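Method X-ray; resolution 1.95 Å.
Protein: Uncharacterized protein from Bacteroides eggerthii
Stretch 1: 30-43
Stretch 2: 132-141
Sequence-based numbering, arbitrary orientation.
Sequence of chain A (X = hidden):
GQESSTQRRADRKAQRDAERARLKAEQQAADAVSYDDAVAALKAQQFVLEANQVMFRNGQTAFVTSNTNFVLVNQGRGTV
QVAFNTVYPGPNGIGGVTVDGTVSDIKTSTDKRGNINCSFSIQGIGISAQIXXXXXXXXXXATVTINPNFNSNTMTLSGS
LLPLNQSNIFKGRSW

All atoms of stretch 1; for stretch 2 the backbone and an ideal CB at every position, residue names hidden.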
# COMPACT_ATOMS: atom_id res chain seq x y z
N ALA A 30 3.99 -22.68 -11.27
CA ALA A 30 3.92 -23.06 -9.85
C ALA A 30 2.90 -22.19 -9.09
O ALA A 30 2.14 -22.69 -8.27
CB ALA A 30 5.29 -22.96 -9.19
N ASP A 31 2.90 -20.89 -9.39
CA ASP A 31 1.94 -19.94 -8.80
C ASP A 31 0.51 -20.13 -9.32
O ASP A 31 -0.45 -20.05 -8.54
CB ASP A 31 2.40 -18.50 -9.06
CG ASP A 31 3.71 -18.15 -8.37
OD1 ASP A 31 3.99 -18.70 -7.28
OD2 ASP A 31 4.45 -17.31 -8.92
N ALA A 32 0.37 -20.38 -10.63
CA ALA A 32 -0.92 -20.65 -11.28
C ALA A 32 -1.66 -21.86 -10.68
O ALA A 32 -2.88 -21.80 -10.51
CB ALA A 32 -0.73 -20.85 -12.79
N VAL A 33 -0.92 -22.94 -10.37
CA VAL A 33 -1.49 -24.14 -9.70
C VAL A 33 -1.89 -23.84 -8.26
O VAL A 33 -2.93 -24.30 -7.81
CB VAL A 33 -0.52 -25.37 -9.73
CG1 VAL A 33 -1.03 -26.51 -8.83
CG2 VAL A 33 -0.30 -25.87 -11.16
N SER A 34 -1.05 -23.08 -7.54
CA SER A 34 -1.34 -22.60 -6.21
C SER A 34 -2.61 -21.75 -6.21
O SER A 34 -3.38 -21.83 -5.26
CB SER A 34 -0.20 -21.74 -5.68
OG SER A 34 0.85 -22.53 -5.23
N TYR A 35 -2.80 -20.92 -7.23
CA TYR A 35 -4.02 -20.11 -7.33
C TYR A 35 -5.25 -21.03 -7.49
O TYR A 35 -6.21 -20.89 -6.75
CB TYR A 35 -3.96 -19.12 -8.50
CG TYR A 35 -5.31 -18.51 -8.82
CD1 TYR A 35 -5.81 -17.44 -8.08
CD2 TYR A 35 -6.11 -19.03 -9.84
CE1 TYR A 35 -7.07 -16.90 -8.35
CE2 TYR A 35 -7.35 -18.50 -10.13
CZ TYR A 35 -7.83 -17.43 -9.39
OH TYR A 35 -9.08 -16.91 -9.70
N ASP A 36 -5.21 -21.94 -8.45
CA ASP A 36 -6.28 -22.94 -8.63
C ASP A 36 -6.59 -23.71 -7.33
O ASP A 36 -7.76 -23.93 -7.01
CB ASP A 36 -5.92 -23.96 -9.71
CG ASP A 36 -5.99 -23.39 -11.13
OD1 ASP A 36 -6.38 -22.22 -11.33
OD2 ASP A 36 -5.66 -24.16 -12.06
N ASP A 37 -5.54 -24.12 -6.61
CA ASP A 37 -5.70 -24.85 -5.35
C ASP A 37 -6.38 -23.95 -4.31
O ASP A 37 -7.25 -24.42 -3.55
CB ASP A 37 -4.34 -25.29 -4.76
CG ASP A 37 -3.64 -26.39 -5.57
OD1 ASP A 37 -4.27 -27.01 -6.46
OD2 ASP A 37 -2.44 -26.63 -5.29
N ALA A 38 -5.97 -22.67 -4.25
CA ALA A 38 -6.54 -21.71 -3.29
C ALA A 38 -8.02 -21.48 -3.58
O ALA A 38 -8.83 -21.51 -2.66
CB ALA A 38 -5.78 -20.39 -3.32
N VAL A 39 -8.37 -21.32 -4.85
CA VAL A 39 -9.77 -21.14 -5.27
C VAL A 39 -10.63 -22.36 -4.93
O VAL A 39 -11.73 -22.22 -4.38
CB VAL A 39 -9.89 -20.80 -6.77
CG1 VAL A 39 -11.34 -20.91 -7.23
CG2 VAL A 39 -9.32 -19.41 -7.04
N ALA A 40 -10.14 -23.56 -5.24
CA ALA A 40 -10.84 -24.78 -4.86
C ALA A 40 -10.99 -24.88 -3.33
O ALA A 40 -12.01 -25.33 -2.84
CB ALA A 40 -10.15 -26.02 -5.43
N ALA A 41 -9.98 -24.44 -2.57
CA ALA A 41 -10.06 -24.50 -1.09
C ALA A 41 -11.15 -23.55 -0.56
O ALA A 41 -11.93 -23.93 0.32
CB ALA A 41 -8.71 -24.17 -0.46
N LEU A 42 -11.21 -22.32 -1.09
CA LEU A 42 -12.27 -21.36 -0.72
C LEU A 42 -13.62 -21.94 -1.06
O LEU A 42 -14.52 -21.89 -0.24
CB LEU A 42 -12.14 -20.05 -1.49
CG LEU A 42 -11.00 -19.13 -1.06
CD1 LEU A 42 -10.85 -18.01 -2.09
CD2 LEU A 42 -11.24 -18.58 0.35
N LYS A 43 -13.75 -22.51 -2.25
CA LYS A 43 -15.02 -23.10 -2.66
C LYS A 43 -15.44 -24.29 -1.77
O LYS A 43 -16.62 -24.45 -1.47
CB LYS A 43 -15.01 -23.52 -4.15
CG LYS A 43 -16.40 -23.52 -4.76
CD LYS A 43 -16.48 -24.32 -6.05
CE LYS A 43 -17.92 -24.63 -6.41
NZ LYS A 43 -17.99 -25.67 -7.47
N UNK A 132 -12.39 -10.11 6.28
CA UNK A 132 -12.45 -9.77 4.86
C UNK A 132 -11.16 -10.25 4.22
O UNK A 132 -10.07 -9.91 4.66
CB UNK A 132 -12.65 -8.27 4.64
N UNK A 133 -11.28 -11.06 3.18
CA UNK A 133 -10.15 -11.73 2.55
C UNK A 133 -10.18 -11.46 1.05
O UNK A 133 -11.23 -11.56 0.41
CB UNK A 133 -10.18 -13.23 2.83
N UNK A 134 -9.01 -11.13 0.48
CA UNK A 134 -8.88 -10.87 -0.94
C UNK A 134 -7.75 -11.73 -1.50
O UNK A 134 -6.73 -11.93 -0.85
CB UNK A 134 -8.62 -9.38 -1.20
N UNK A 135 -7.98 -12.26 -2.70
CA UNK A 135 -7.02 -13.10 -3.42
C UNK A 135 -6.91 -12.54 -4.82
O UNK A 135 -7.89 -12.46 -5.54
CB UNK A 135 -7.44 -14.57 -3.44
N UNK A 136 -5.70 -12.15 -5.20
CA UNK A 136 -5.44 -11.72 -6.57
C UNK A 136 -5.17 -12.95 -7.50
O UNK A 136 -4.54 -13.93 -7.09
CB UNK A 136 -4.25 -10.76 -6.59
N UNK A 137 -5.70 -12.89 -8.72
CA UNK A 137 -5.44 -13.93 -9.72
C UNK A 137 -3.93 -14.22 -9.86
O UNK A 137 -3.09 -13.33 -9.68
CB UNK A 137 -6.02 -13.51 -11.07
N UNK A 138 -3.60 -15.48 -10.16
CA UNK A 138 -2.24 -15.84 -10.55
C UNK A 138 -1.35 -16.38 -9.46
O UNK A 138 -0.29 -16.92 -9.74
CB UNK A 138 -1.56 -14.61 -11.16
N UNK A 139 -1.75 -16.26 -8.19
CA UNK A 139 -0.92 -16.78 -7.12
C UNK A 139 -1.83 -17.09 -5.92
O UNK A 139 -3.05 -16.91 -6.00
CB UNK A 139 0.18 -15.79 -6.75
N UNK A 140 -1.26 -17.56 -4.81
CA UNK A 140 -2.04 -17.79 -3.60
C UNK A 140 -1.75 -16.80 -2.47
O UNK A 140 -2.08 -17.09 -1.32
CB UNK A 140 -1.78 -19.21 -3.10
N UNK A 141 -1.15 -15.65 -2.77
CA UNK A 141 -1.00 -14.61 -1.75
C UNK A 141 -2.37 -13.94 -1.54
O UNK A 141 -3.07 -13.60 -2.50
CB UNK A 141 0.06 -13.58 -2.16

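Stretch 1 is a regular helix; residues 132-135 form a strand running at 148° to the helix direction, and the chain then turns against the Y35 ring. Position 132, on the extended strand, has nothing of the helix within reach, so the helix sets no preference; it is F132. At 133, CA-to-CB points toward the helix, but the ideal CB has no helix atom within 5.5 Å. A long apolar side chain could span the gap to L42. The residue is L133, whose CD1 lies 4.4 Å from L42 CD2. Position 134 points away, as strand alternation requires, and many residues would serve; it is T134.

Position 135 again points toward the helix, its ideal CB 5.0 Å from L42 CD1 and 5.4 Å from Y35 CE1. With A38 and V39 nearby, the surroundings are apolar, and leucine, isoleucine or methionine would suit. L135 fills the site through CD2, which lies 3.9 Å from Y35 CE1, 4.0 Å from V39 CG2, 4.1 Å from A38 CB and 4.3 Å from L42 CD1.

Position 136 points away and begins a type II turn that ends at 139; a polar residue is reasonable, and T136 is found. At 137, CA-to-CB is sideways, with the ideal CB 4.5 Å from Y35 CE1. Phi and psi of -50° and 147° would admit proline, and a small polar residue would also fit. N137 places OD1 over one face of the Y35 ring, 3.6 Å from CE2. At 138, phi is positive (97°), and a CB would be jammed against the carbonyl O of 137, so glycine is called for. G138 brings its N over the same ring face, 3.6 Å from Y35 CD1, while its O lies 3.2 Å from D31 CB.

Position 139 points away, yet its ideal CB is 4.2 Å from D31 CB. The nearby carboxylate would favour a donor or a positive charge. The deposited D139 is therefore unexpected: its OD1 is 3.0 Å from D31 OD1, a close approach of like charges with no hydrogen bond between them.

Position 140 points toward the helix, its ideal CB 3.8 Å from S34 O and 4.2 Å from A38 CB. A compact side chain is suggested, alanine, serine or asparagine among others. N140 packs its CB 3.7 Å from S34 O, and water 1 joins the two residues, donating to S34 O (2.9 Å) and accepting a weak bond from N140 ND2 (3.2 Å). Position 141 is out of the helix's reach; it is N141.

Stretch 2 132-141: FLTLTNGDNN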
# COMPACT_ATOMS: atom_id res chain seq x y z
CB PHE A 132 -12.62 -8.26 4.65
CG PHE A 132 -12.62 -7.83 3.18
CD1 PHE A 132 -13.62 -8.26 2.30
CD2 PHE A 132 -11.58 -7.08 2.66
CE1 PHE A 132 -13.61 -7.91 0.96
CE2 PHE A 132 -11.58 -6.70 1.33
CZ PHE A 132 -12.60 -7.13 0.47
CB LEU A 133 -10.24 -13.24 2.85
CG LEU A 133 -9.26 -14.26 2.27
CD1 LEU A 133 -9.48 -15.59 2.99
CD2 LEU A 133 -9.49 -14.44 0.78
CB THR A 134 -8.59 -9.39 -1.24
OG1 THR A 134 -7.37 -9.02 -0.59
CG2 THR A 134 -9.75 -8.50 -0.78
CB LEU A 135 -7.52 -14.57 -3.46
CG LEU A 135 -6.70 -15.61 -4.24
CD1 LEU A 135 -5.40 -15.92 -3.53
CD2 LEU A 135 -7.51 -16.89 -4.47
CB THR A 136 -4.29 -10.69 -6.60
OG1 THR A 136 -4.69 -9.54 -5.84
CG2 THR A 136 -3.95 -10.23 -8.04
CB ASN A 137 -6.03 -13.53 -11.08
CG ASN A 137 -5.75 -14.55 -12.19
OD1 ASN A 137 -6.08 -15.73 -12.08
ND2 ASN A 137 -5.15 -14.08 -13.27
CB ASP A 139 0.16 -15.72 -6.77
CG ASP A 139 1.27 -16.27 -5.88
OD1 ASP A 139 1.56 -17.49 -5.91
OD2 ASP A 139 1.85 -15.46 -5.12
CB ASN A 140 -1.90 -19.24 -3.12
CG ASN A 140 -0.52 -19.55 -2.58
OD1 ASN A 140 0.46 -18.89 -2.93
ND2 ASN A 140 -0.44 -20.56 -1.72
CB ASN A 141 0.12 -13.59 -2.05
CG ASN A 141 0.43 -12.67 -0.83
OD1 ASN A 141 1.16 -13.04 0.10
ND2 ASN A 141 -0.14 -11.46 -0.83
O HOH W 1 -2.72 -22.69 -2.57
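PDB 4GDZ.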